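Local coordinates for protein putative nucleotidyltransferase (Sulfolobus solfataricus P2, PDB 2RFF) that probably acts as a nucleotidyltransferase, transferring a nucleotidyl group from a nucleotide to an acceptor molecule, at residues E34-F39 and I53-V58; D69-V74 and V82-L87; K6-S11 and G45-T50; S41-D46 and D97-W102. One frame throughout, in Å; residues are numbered along the deposited sequence.

Contact 1: residues E34-F39 and I53-V58; sequences EEVYIF and IDILFV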
# COMPACT_ATOMS: atom_id res chain seq x y z
N GLU A 34 -6.42 -5.35 -7.92
CA GLU A 34 -5.51 -5.58 -9.05
C GLU A 34 -4.06 -5.24 -8.77
O GLU A 34 -3.16 -5.94 -9.23
CB GLU A 34 -6.03 -4.87 -10.31
CG GLU A 34 -5.14 -4.92 -11.51
CD GLU A 34 -4.74 -6.34 -11.95
OE1 GLU A 34 -5.44 -7.31 -11.64
OE2 GLU A 34 -3.71 -6.45 -12.67
N GLU A 35 -3.83 -4.14 -8.08
CA GLU A 35 -2.49 -3.66 -7.77
C GLU A 35 -2.51 -2.99 -6.42
O GLU A 35 -3.54 -2.45 -6.00
CB GLU A 35 -1.99 -2.61 -8.80
CG GLU A 35 -1.70 -3.17 -10.19
CD GLU A 35 -1.48 -2.18 -11.29
OE1 GLU A 35 -1.53 -0.95 -11.10
OE2 GLU A 35 -1.22 -2.67 -12.39
N VAL A 36 -1.35 -3.04 -5.77
CA VAL A 36 -1.12 -2.27 -4.56
C VAL A 36 0.21 -1.56 -4.72
O VAL A 36 1.19 -2.16 -5.17
CB VAL A 36 -1.14 -3.12 -3.28
CG1 VAL A 36 -0.77 -2.31 -1.98
CG2 VAL A 36 -2.48 -3.77 -3.11
N TYR A 37 0.23 -0.30 -4.31
CA TYR A 37 1.45 0.49 -4.31
C TYR A 37 1.74 0.96 -2.87
O TYR A 37 0.82 1.14 -2.04
CB TYR A 37 1.31 1.71 -5.23
CG TYR A 37 1.14 1.39 -6.68
CD1 TYR A 37 -0.10 1.02 -7.20
CD2 TYR A 37 2.23 1.45 -7.57
CE1 TYR A 37 -0.27 0.79 -8.60
CE2 TYR A 37 2.07 1.19 -8.94
CZ TYR A 37 0.81 0.81 -9.41
OH TYR A 37 0.57 0.54 -10.73
N ILE A 38 3.03 1.17 -2.61
CA ILE A 38 3.48 1.94 -1.47
C ILE A 38 3.70 3.38 -2.00
O ILE A 38 4.28 3.57 -3.09
CB ILE A 38 4.77 1.41 -0.83
CG1 ILE A 38 4.62 -0.07 -0.49
CG2 ILE A 38 5.16 2.28 0.38
CD1 ILE A 38 3.38 -0.43 0.32
N PHE A 39 3.13 4.37 -1.33
CA PHE A 39 3.37 5.76 -1.63
C PHE A 39 3.91 6.45 -0.40
O PHE A 39 4.20 5.80 0.61
CB PHE A 39 2.13 6.44 -2.25
CG PHE A 39 0.95 6.66 -1.31
CD1 PHE A 39 0.02 5.66 -1.09
CD2 PHE A 39 0.71 7.90 -0.76
CE1 PHE A 39 -1.09 5.87 -0.24
CE2 PHE A 39 -0.41 8.14 0.05
CZ PHE A 39 -1.31 7.12 0.32
N ILE A 53 3.43 3.86 7.05
CA ILE A 53 3.57 3.34 5.67
C ILE A 53 2.21 3.66 5.01
O ILE A 53 1.14 3.47 5.59
CB ILE A 53 3.99 1.87 5.56
CG1 ILE A 53 4.29 1.54 4.09
CG2 ILE A 53 2.92 0.91 6.06
CD1 ILE A 53 5.09 0.25 3.93
N ASP A 54 2.27 4.17 3.78
CA ASP A 54 1.09 4.56 3.02
C ASP A 54 0.84 3.56 1.91
O ASP A 54 1.73 3.33 1.08
CB ASP A 54 1.31 5.95 2.45
CG ASP A 54 1.43 7.00 3.51
OD1 ASP A 54 0.68 6.97 4.50
OD2 ASP A 54 2.28 7.89 3.39
N ILE A 55 -0.37 3.01 1.89
CA ILE A 55 -0.73 1.93 0.99
C ILE A 55 -1.84 2.39 0.07
O ILE A 55 -2.89 2.82 0.53
CB ILE A 55 -1.19 0.69 1.77
CG1 ILE A 55 -0.11 0.23 2.77
CG2 ILE A 55 -1.52 -0.46 0.77
CD1 ILE A 55 -0.57 -0.98 3.57
N LEU A 56 -1.61 2.27 -1.24
CA LEU A 56 -2.60 2.56 -2.27
C LEU A 56 -3.16 1.23 -2.78
O LEU A 56 -2.42 0.45 -3.37
CB LEU A 56 -2.01 3.37 -3.43
CG LEU A 56 -2.90 3.48 -4.67
CD1 LEU A 56 -4.23 4.13 -4.31
CD2 LEU A 56 -2.16 4.17 -5.80
N PHE A 57 -4.45 1.01 -2.56
CA PHE A 57 -5.13 -0.19 -3.07
C PHE A 57 -5.80 0.22 -4.39
O PHE A 57 -6.59 1.17 -4.40
CB PHE A 57 -6.18 -0.67 -2.09
CG PHE A 57 -5.67 -1.06 -0.76
CD1 PHE A 57 -5.26 -2.35 -0.57
CD2 PHE A 57 -5.63 -0.16 0.28
CE1 PHE A 57 -4.82 -2.77 0.66
CE2 PHE A 57 -5.20 -0.59 1.55
CZ PHE A 57 -4.78 -1.88 1.72
N VAL A 58 -5.58 -0.57 -5.43
CA VAL A 58 -6.10 -0.27 -6.79
C VAL A 58 -7.00 -1.43 -7.20
O VAL A 58 -6.53 -2.55 -7.30
CB VAL A 58 -5.03 -0.01 -7.88
CG1 VAL A 58 -5.67 0.37 -9.26
CG2 VAL A 58 -4.12 1.08 -7.39
O HOH W 1 4.97 5.41 3.12
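D54 lays its CB over the middle of one face of the F39 ring, 3.4 Å from the ring centroid and 6° off the normal: a CH-pi contact. The ring's edge, in plane, meets L56 N and I55 O. F39 CG sits between its own backbone N and carbonyl carbon (chi1 70°), and the ring ends up nearer strand 53-58 than its CB is. On the same side of the sheet, Y37 has V58 CG2 at its ring edge, 4.0 Å from Y37 CD1, while its hydroxyl donates to E35 OE1 (OH to OE1 2.6 Å) from above the carboxylate plane. K92 and K103 also pair with that carboxylate. The F57 ring, on the other side, has I55 CG2 over one face, offset toward the rim.

There too, V36 CG1 and I55 CG2 are squeezed to 3.4 Å, tighter than usual van der Waals contact, and helix 6-29 packs on this side through V23, A19 and I22.

Y37 and L56 exchange two backbone bonds. V58 O takes two donors, E34 N at 2.9 Å and E35 N at 3.2 Å, which makes a classic beta bulge. A water links F39 O to D54 N. The whole is the central antiparallel pair of a nucleotidyltransferase-type sheet, and D54 with nearby D52 matches the DxD pair that binds metal ions in nucleotidyltransferases, and probably does so here.

Contact 2: residues D69-V74 and V82-L87; sequences DRMYMV and VDYIVL. With EDO (1,2-ethanediol), chain C.
V74 and Y84 meet tip to tip where helix 67-74, the connection of a beta-alpha-beta crossover between neighbouring parallel strands 53-59 and 82-88, lies against the second strand. Apolar contacts do most of the work. V74 CG2 is 3.4 Å from Y84 CE2 and also reaches V86 CG2 at 3.6 Å, while R70 spreads the aliphatic start of its chain over V86, R70 CB to V86 CG1 being 3.8 Å. M71, a selenomethionine, crosses Y84 at about a right angle, with its CA at the ring edge and its CB near the hydroxyl. An alanine in place of Y84 would probably leave a gap beside V74 CG2 and M71, since the ring that both lean on is gone.

The polar contacts are thin. R70 NH1 makes a weak bond to V86 O, and a water bridges the same two groups, accepting from R70 NH1 and donating to V86 O at 2.8 Å. The stronger partner of the guanidinium is E91, in a salt bridge, and I62 O takes NH2.

A 1,2-ethanediol, probably from the crystallisation liquor, covers one face of the Y84 ring, its C2 3.5 Å above the plane and offset toward the rim. Its O2 bonds weakly to D83 OD1, the oxygen that also accepts from Y84 N at 2.8 Å, from above the carboxylate plane.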
# COMPACT_ATOMS: atom_id res chain seq x y z
N ASP A 69 -17.91 4.22 0.64
CA ASP A 69 -17.92 2.82 0.27
C ASP A 69 -16.52 2.29 0.02
O ASP A 69 -16.22 1.16 0.42
CB ASP A 69 -18.81 2.54 -0.94
CG ASP A 69 -20.29 2.49 -0.62
OD1 ASP A 69 -20.64 2.03 0.48
OD2 ASP A 69 -21.12 2.79 -1.47
N ARG A 70 -15.67 3.08 -0.62
CA ARG A 70 -14.28 2.68 -0.87
C ARG A 70 -13.53 2.46 0.43
O ARG A 70 -12.86 1.45 0.60
CB ARG A 70 -13.57 3.70 -1.76
CG ARG A 70 -14.09 3.71 -3.18
CD ARG A 70 -13.37 4.78 -3.91
NE ARG A 70 -13.78 4.88 -5.31
CZ ARG A 70 -13.09 5.48 -6.28
NH1 ARG A 70 -11.92 6.05 -6.06
NH2 ARG A 70 -13.60 5.47 -7.51
N MSE A 71 -13.61 3.44 1.32
CA MSE A 71 -12.98 3.27 2.66
C MSE A 71 -13.44 2.00 3.40
O MSE A 71 -12.62 1.26 3.94
CB MSE A 71 -13.27 4.46 3.57
CG MSE A 71 -12.46 5.69 3.25
SE MSE A 71 -12.70 7.08 4.57
CE MSE A 71 -12.61 6.08 6.12
N TYR A 72 -14.75 1.76 3.38
CA TYR A 72 -15.39 0.61 4.06
C TYR A 72 -14.87 -0.71 3.49
O TYR A 72 -14.84 -1.68 4.20
CB TYR A 72 -16.93 0.72 3.93
CG TYR A 72 -17.78 -0.20 4.83
CD1 TYR A 72 -17.93 0.08 6.19
CD2 TYR A 72 -18.51 -1.30 4.29
CE1 TYR A 72 -18.76 -0.73 7.02
CE2 TYR A 72 -19.31 -2.14 5.13
CZ TYR A 72 -19.45 -1.83 6.47
OH TYR A 72 -20.22 -2.61 7.30
N MSE A 73 -14.44 -0.73 2.21
CA MSE A 73 -13.90 -1.97 1.59
C MSE A 73 -12.68 -2.52 2.31
O MSE A 73 -12.53 -3.73 2.47
CB MSE A 73 -13.43 -1.78 0.14
CG MSE A 73 -14.44 -1.29 -0.89
SE MSE A 73 -13.72 -1.14 -2.65
CE MSE A 73 -13.48 -3.04 -2.94
N VAL A 74 -11.79 -1.63 2.74
CA VAL A 74 -10.53 -2.03 3.37
C VAL A 74 -10.38 -1.69 4.84
O VAL A 74 -9.50 -2.24 5.48
CB VAL A 74 -9.32 -1.47 2.57
CG1 VAL A 74 -9.42 -1.94 1.10
CG2 VAL A 74 -9.21 0.07 2.64
N VAL A 82 -0.31 2.79 9.73
CA VAL A 82 -0.64 2.65 8.31
C VAL A 82 -1.70 3.65 7.90
O VAL A 82 -2.66 3.89 8.60
CB VAL A 82 -1.20 1.19 8.03
CG1 VAL A 82 -1.74 1.07 6.58
CG2 VAL A 82 -0.12 0.14 8.24
N ASP A 83 -1.54 4.26 6.74
CA ASP A 83 -2.61 5.07 6.13
C ASP A 83 -2.77 4.56 4.73
O ASP A 83 -1.93 3.80 4.24
CB ASP A 83 -2.34 6.57 6.21
CG ASP A 83 -3.62 7.42 6.06
OD1 ASP A 83 -4.72 6.88 5.91
OD2 ASP A 83 -3.53 8.66 6.16
N TYR A 84 -3.91 4.88 4.13
CA TYR A 84 -4.23 4.31 2.82
C TYR A 84 -5.09 5.19 1.93
O TYR A 84 -5.73 6.13 2.38
CB TYR A 84 -4.91 2.92 3.07
CG TYR A 84 -6.30 3.06 3.63
CD1 TYR A 84 -6.50 3.15 5.00
CD2 TYR A 84 -7.41 3.17 2.78
CE1 TYR A 84 -7.79 3.32 5.51
CE2 TYR A 84 -8.69 3.35 3.29
CZ TYR A 84 -8.88 3.40 4.66
OH TYR A 84 -10.14 3.58 5.15
N ILE A 85 -5.12 4.79 0.67
CA ILE A 85 -6.03 5.35 -0.34
C ILE A 85 -6.58 4.16 -1.14
O ILE A 85 -5.85 3.20 -1.39
CB ILE A 85 -5.35 6.33 -1.34
CG1 ILE A 85 -4.85 7.56 -0.57
CG2 ILE A 85 -6.31 6.80 -2.49
CD1 ILE A 85 -4.04 8.50 -1.40
N VAL A 86 -7.85 4.25 -1.56
CA VAL A 86 -8.47 3.26 -2.42
C VAL A 86 -8.85 3.98 -3.73
O VAL A 86 -9.60 4.96 -3.70
CB VAL A 86 -9.74 2.65 -1.81
CG1 VAL A 86 -10.48 1.74 -2.80
CG2 VAL A 86 -9.44 1.85 -0.50
N LEU A 87 -8.39 3.44 -4.85
CA LEU A 87 -8.62 4.02 -6.19
C LEU A 87 -9.02 2.94 -7.17
O LEU A 87 -8.72 1.77 -7.00
CB LEU A 87 -7.40 4.79 -6.79
CG LEU A 87 -6.93 6.01 -5.99
CD1 LEU A 87 -5.72 6.63 -6.67
CD2 LEU A 87 -8.06 7.05 -5.81
C1 EDO C . -8.53 7.69 3.66
O1 EDO C . -9.72 8.51 3.55
C2 EDO C . -8.45 6.86 4.95
O2 EDO C . -8.12 7.63 6.12
O HOH W 2 -11.04 7.25 -3.12

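Contact 3: residues K6-S11 and G45-T50; sequences KSAIES and GDYLDT
S7, in the first turn of helix 6-29, and D49 of the loop meet directly: S7 OG donates to D49 OD2 at 2.6 Å, and D49 OD2 receives it on its anti lone pair, the one away from the other oxygen. With OG anti to its backbone N (chi1 -177°), S7 holds the hydroxyl against the D49 carboxylate. The aspartate's CB also lies close to the serine, 3.3 Å from S7 OG. An alanine in place of D49 would probably leave the S7 hydroxyl without this acceptor and free to turn.

Y47 comes in edge-on. Its CE1 is 3.5 Å from A8 O, with A8 C in the plane of the ring, and the same CE1 touches A8 CB at 3.9 Å. I9 crosses the tyrosine obliquely, its CD1 reaching the OH. Loop 45-50 runs between helix 41-44 and strand 53-59, which is to say between the GS and DxD portions of the nucleotidyltransferase signature, and here it packs on the first turns of the long helix 6-29. K4 makes a cation-pi contact with the Y47 ring.

S11 sits one turn on from A8 and turns its hydroxyl back to it, S11 OG donating to A8 O at 2.7 Å; the same OG is bonded by R42 NH1. Its CB, meanwhile, presses on the loop backbone, 3.2 Å from D49 O.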
# COMPACT_ATOMS: atom_id res chain seq x y z
N LYS A 6 20.42 1.95 11.11
CA LYS A 6 19.86 0.67 11.53
C LYS A 6 18.38 0.73 11.92
O LYS A 6 17.59 -0.13 11.52
CB LYS A 6 20.73 0.16 12.67
CG LYS A 6 20.52 -1.25 13.12
CD LYS A 6 21.63 -1.71 14.11
CE LYS A 6 23.05 -1.85 13.46
NZ LYS A 6 24.05 -2.51 14.39
N SER A 7 17.99 1.77 12.64
CA SER A 7 16.62 1.90 13.12
C SER A 7 15.67 2.16 11.96
O SER A 7 14.61 1.54 11.89
CB SER A 7 16.51 2.99 14.19
OG SER A 7 15.20 3.06 14.68
N ALA A 8 16.08 3.03 11.03
CA ALA A 8 15.26 3.33 9.85
C ALA A 8 15.09 2.09 8.97
O ALA A 8 13.98 1.76 8.60
CB ALA A 8 15.85 4.52 9.04
N ILE A 9 16.19 1.38 8.71
CA ILE A 9 16.15 0.15 7.89
C ILE A 9 15.27 -0.93 8.53
O ILE A 9 14.44 -1.52 7.83
CB ILE A 9 17.57 -0.37 7.54
CG1 ILE A 9 18.30 0.63 6.64
CG2 ILE A 9 17.51 -1.77 6.89
CD1 ILE A 9 17.66 0.85 5.24
N GLU A 10 15.42 -1.17 9.84
CA GLU A 10 14.59 -2.16 10.55
C GLU A 10 13.10 -1.79 10.46
O GLU A 10 12.27 -2.68 10.27
CB GLU A 10 15.02 -2.38 12.00
CG GLU A 10 16.37 -3.08 12.14
CD GLU A 10 16.94 -3.09 13.57
OE1 GLU A 10 16.24 -2.73 14.55
OE2 GLU A 10 18.12 -3.47 13.71
N SER A 11 12.79 -0.49 10.56
CA SER A 11 11.40 -0.02 10.45
C SER A 11 10.88 -0.23 9.05
O SER A 11 9.71 -0.53 8.90
CB SER A 11 11.22 1.44 10.86
OG SER A 11 11.70 2.32 9.84
N GLY A 45 11.86 7.65 -0.04
CA GLY A 45 13.13 7.54 0.66
C GLY A 45 13.31 8.52 1.80
O GLY A 45 14.20 8.29 2.63
N ASP A 46 12.46 9.54 1.92
CA ASP A 46 12.59 10.60 2.96
C ASP A 46 11.88 10.26 4.27
O ASP A 46 11.33 11.14 4.92
CB ASP A 46 12.14 11.96 2.41
CG ASP A 46 10.69 11.99 1.98
OD1 ASP A 46 10.23 10.99 1.45
OD2 ASP A 46 10.01 13.01 2.17
N TYR A 47 11.90 8.99 4.65
CA TYR A 47 11.23 8.50 5.84
C TYR A 47 12.15 8.48 7.03
O TYR A 47 13.38 8.44 6.90
CB TYR A 47 10.65 7.10 5.63
CG TYR A 47 11.66 5.97 5.40
CD1 TYR A 47 12.20 5.25 6.47
CD2 TYR A 47 12.04 5.61 4.12
CE1 TYR A 47 13.10 4.23 6.28
CE2 TYR A 47 12.94 4.56 3.91
CZ TYR A 47 13.48 3.87 5.01
OH TYR A 47 14.38 2.84 4.76
N LEU A 48 11.49 8.46 8.19
CA LEU A 48 12.13 8.31 9.48
C LEU A 48 11.77 6.94 9.98
O LEU A 48 10.82 6.32 9.49
CB LEU A 48 11.55 9.33 10.45
CG LEU A 48 11.85 10.81 10.21
CD1 LEU A 48 11.02 11.72 11.10
CD2 LEU A 48 13.32 11.08 10.42
N ASP A 49 12.46 6.48 11.02
CA ASP A 49 12.10 5.19 11.63
C ASP A 49 10.65 5.17 12.18
O ASP A 49 10.02 4.13 12.22
CB ASP A 49 13.11 4.73 12.71
CG ASP A 49 13.27 5.71 13.87
OD1 ASP A 49 12.77 6.85 13.84
OD2 ASP A 49 13.96 5.33 14.84
N THR A 50 10.12 6.32 12.57
CA THR A 50 8.76 6.48 13.09
C THR A 50 7.66 6.74 12.02
O THR A 50 6.47 6.88 12.34
CB THR A 50 8.72 7.69 14.08
OG1 THR A 50 9.30 8.83 13.44
CG2 THR A 50 9.53 7.37 15.35

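Contact 4: residues S41-D46 and D97-W102; sequences SRARGD and DKVLFW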
# COMPACT_ATOMS: atom_id res chain seq x y z
N SER A 41 6.53 8.71 2.08
CA SER A 41 7.97 8.77 2.39
C SER A 41 8.70 7.45 2.31
O SER A 41 9.88 7.44 1.98
CB SER A 41 8.23 9.43 3.73
OG SER A 41 7.66 8.70 4.77
N ARG A 42 8.00 6.35 2.63
CA ARG A 42 8.62 5.01 2.53
C ARG A 42 8.81 4.54 1.09
O ARG A 42 9.58 3.64 0.85
CB ARG A 42 7.93 3.96 3.42
CG ARG A 42 8.12 4.25 4.92
CD ARG A 42 7.52 3.19 5.82
NE ARG A 42 7.73 3.52 7.23
CZ ARG A 42 8.88 3.36 7.89
NH1 ARG A 42 9.94 2.81 7.34
NH2 ARG A 42 8.95 3.73 9.14
N ALA A 43 8.09 5.14 0.15
CA ALA A 43 8.35 4.91 -1.28
C ALA A 43 9.44 5.84 -1.79
O ALA A 43 10.30 5.42 -2.55
CB ALA A 43 7.10 5.13 -2.12
N ARG A 44 9.41 7.10 -1.36
CA ARG A 44 10.36 8.12 -1.87
C ARG A 44 11.77 7.97 -1.33
O ARG A 44 12.75 8.16 -2.05
CB ARG A 44 9.87 9.52 -1.54
CG ARG A 44 8.49 9.87 -2.07
CD ARG A 44 8.14 11.30 -1.76
NE ARG A 44 8.06 11.65 -0.33
CZ ARG A 44 6.95 11.82 0.40
NH1 ARG A 44 5.75 11.72 -0.12
NH2 ARG A 44 7.04 12.17 1.67
N GLY A 45 11.86 7.65 -0.04
CA GLY A 45 13.13 7.54 0.66
C GLY A 45 13.31 8.52 1.80
O GLY A 45 14.20 8.29 2.63
N ASP A 46 12.46 9.54 1.92
CA ASP A 46 12.59 10.60 2.96
C ASP A 46 11.88 10.26 4.27
O ASP A 46 11.33 11.14 4.92
CB ASP A 46 12.14 11.96 2.41
CG ASP A 46 10.69 11.99 1.98
OD1 ASP A 46 10.23 10.99 1.45
OD2 ASP A 46 10.01 13.01 2.17
N ASP A 97 4.86 9.34 -7.52
CA ASP A 97 5.86 8.90 -6.59
C ASP A 97 5.26 7.76 -5.77
O ASP A 97 4.76 7.94 -4.64
CB ASP A 97 6.30 10.08 -5.72
CG ASP A 97 6.91 11.22 -6.54
OD1 ASP A 97 6.84 11.18 -7.80
OD2 ASP A 97 7.48 12.14 -5.93
N LYS A 98 5.23 6.61 -6.42
CA LYS A 98 4.82 5.34 -5.80
C LYS A 98 5.61 4.15 -6.32
O LYS A 98 6.17 4.20 -7.41
CB LYS A 98 3.33 5.14 -5.96
CG LYS A 98 2.80 5.14 -7.39
CD LYS A 98 1.28 5.02 -7.40
CE LYS A 98 0.72 4.74 -8.80
NZ LYS A 98 1.06 5.81 -9.73
N VAL A 99 5.62 3.09 -5.52
CA VAL A 99 6.33 1.85 -5.78
C VAL A 99 5.34 0.69 -5.88
O VAL A 99 4.49 0.56 -5.03
CB VAL A 99 7.31 1.53 -4.63
CG1 VAL A 99 7.82 0.08 -4.71
CG2 VAL A 99 8.44 2.53 -4.64
N LEU A 100 5.41 -0.09 -6.97
CA LEU A 100 4.57 -1.26 -7.13
C LEU A 100 4.97 -2.32 -6.07
O LEU A 100 6.10 -2.78 -5.98
CB LEU A 100 4.61 -1.79 -8.56
CG LEU A 100 3.64 -2.94 -8.87
CD1 LEU A 100 2.21 -2.49 -8.92
CD2 LEU A 100 4.03 -3.61 -10.21
N PHE A 101 3.98 -2.70 -5.29
CA PHE A 101 4.18 -3.60 -4.17
C PHE A 101 3.64 -4.99 -4.50
O PHE A 101 4.24 -5.98 -4.11
CB PHE A 101 3.46 -3.02 -2.95
CG PHE A 101 3.71 -3.76 -1.64
CD1 PHE A 101 4.98 -3.74 -1.07
CD2 PHE A 101 2.65 -4.37 -0.96
CE1 PHE A 101 5.19 -4.36 0.15
CE2 PHE A 101 2.88 -5.03 0.26
CZ PHE A 101 4.15 -5.04 0.80
N TRP A 102 2.49 -5.02 -5.17
CA TRP A 102 1.81 -6.25 -5.49
C TRP A 102 0.95 -6.01 -6.72
O TRP A 102 0.46 -4.89 -6.97
CB TRP A 102 0.95 -6.66 -4.27
CG TRP A 102 0.07 -7.88 -4.45
CD1 TRP A 102 0.37 -9.16 -4.10
CD2 TRP A 102 -1.23 -7.92 -5.04
NE1 TRP A 102 -0.69 -10.01 -4.40
CE2 TRP A 102 -1.67 -9.27 -5.01
CE3 TRP A 102 -2.08 -6.94 -5.61
CZ2 TRP A 102 -2.94 -9.66 -5.50
CZ3 TRP A 102 -3.33 -7.34 -6.13
CH2 TRP A 102 -3.74 -8.69 -6.05
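V99 has CG1 anti to its backbone N (chi1 166°) and CG2 anti to the carbonyl carbon, and it is CG2 that meets A43, 3.9 Å from A43 CB. The alanine's methyl also rests on the strand's backbone, with K98 CA 4.3 Å from A43 CB. R44 sets its CG beside its own backbone N (chi1 -57°), from where R44 CG touches D97 CB at 4.3 Å. D97 has two conformers, so this outer touch is less certain. No hydrogen bond crosses the contact; it is a small, surface patch of apolar touches.

Helix 41-44 is a single turn directly after strand 33-39, and S41 at its start belongs to the GS portion of the nucleotidyltransferase signature. Strand 98-103 is the antiparallel neighbour of strand 33-39, so the turn leans on the strand next to the one it has just left. G45 ends the turn with a positive phi (118°), at which a CB would jam against the preceding carbonyl, and its N bonds back to S41 O at 2.8 Å.

The charged end of R44 looks to its own segment. It grips D46 side-on in a salt bridge, R44 NE to D46 OD1 at 2.9 Å and R44 NH2 to D46 OD2 at 3.1 Å, the latter along the syn lone pair. S41 N lies over one face of the guanidinium, offset toward the rim. In the conformer given, D97 OD2 stands off at 5.7 Å from R44 NE, and any attraction between the two charges is doubtful.

How the contacts relate
Contact 1 is the core, its centre about 3 Å from the centre of the chain, and its ladder of backbone bonds continues into both neighbours: F57 N to I85 O ties it to contact 2's strand, I38 O to V99 N to contact 4's. Contacts 1, 2 and 4 thus share one sheet, whereas contact 3 joins a loop to the N-terminal turns of helix 6-29. Contacts 2 and 4 lie on opposite sides of the centre; the first is partly buried and mostly apolar, the second a thin surface touch without crossing hydrogen bonds. Contact 3, partly buried, relies on a serine-aspartate bond; it shares G45 and D46 with contact 4 and lies on the same side of the chain's centre.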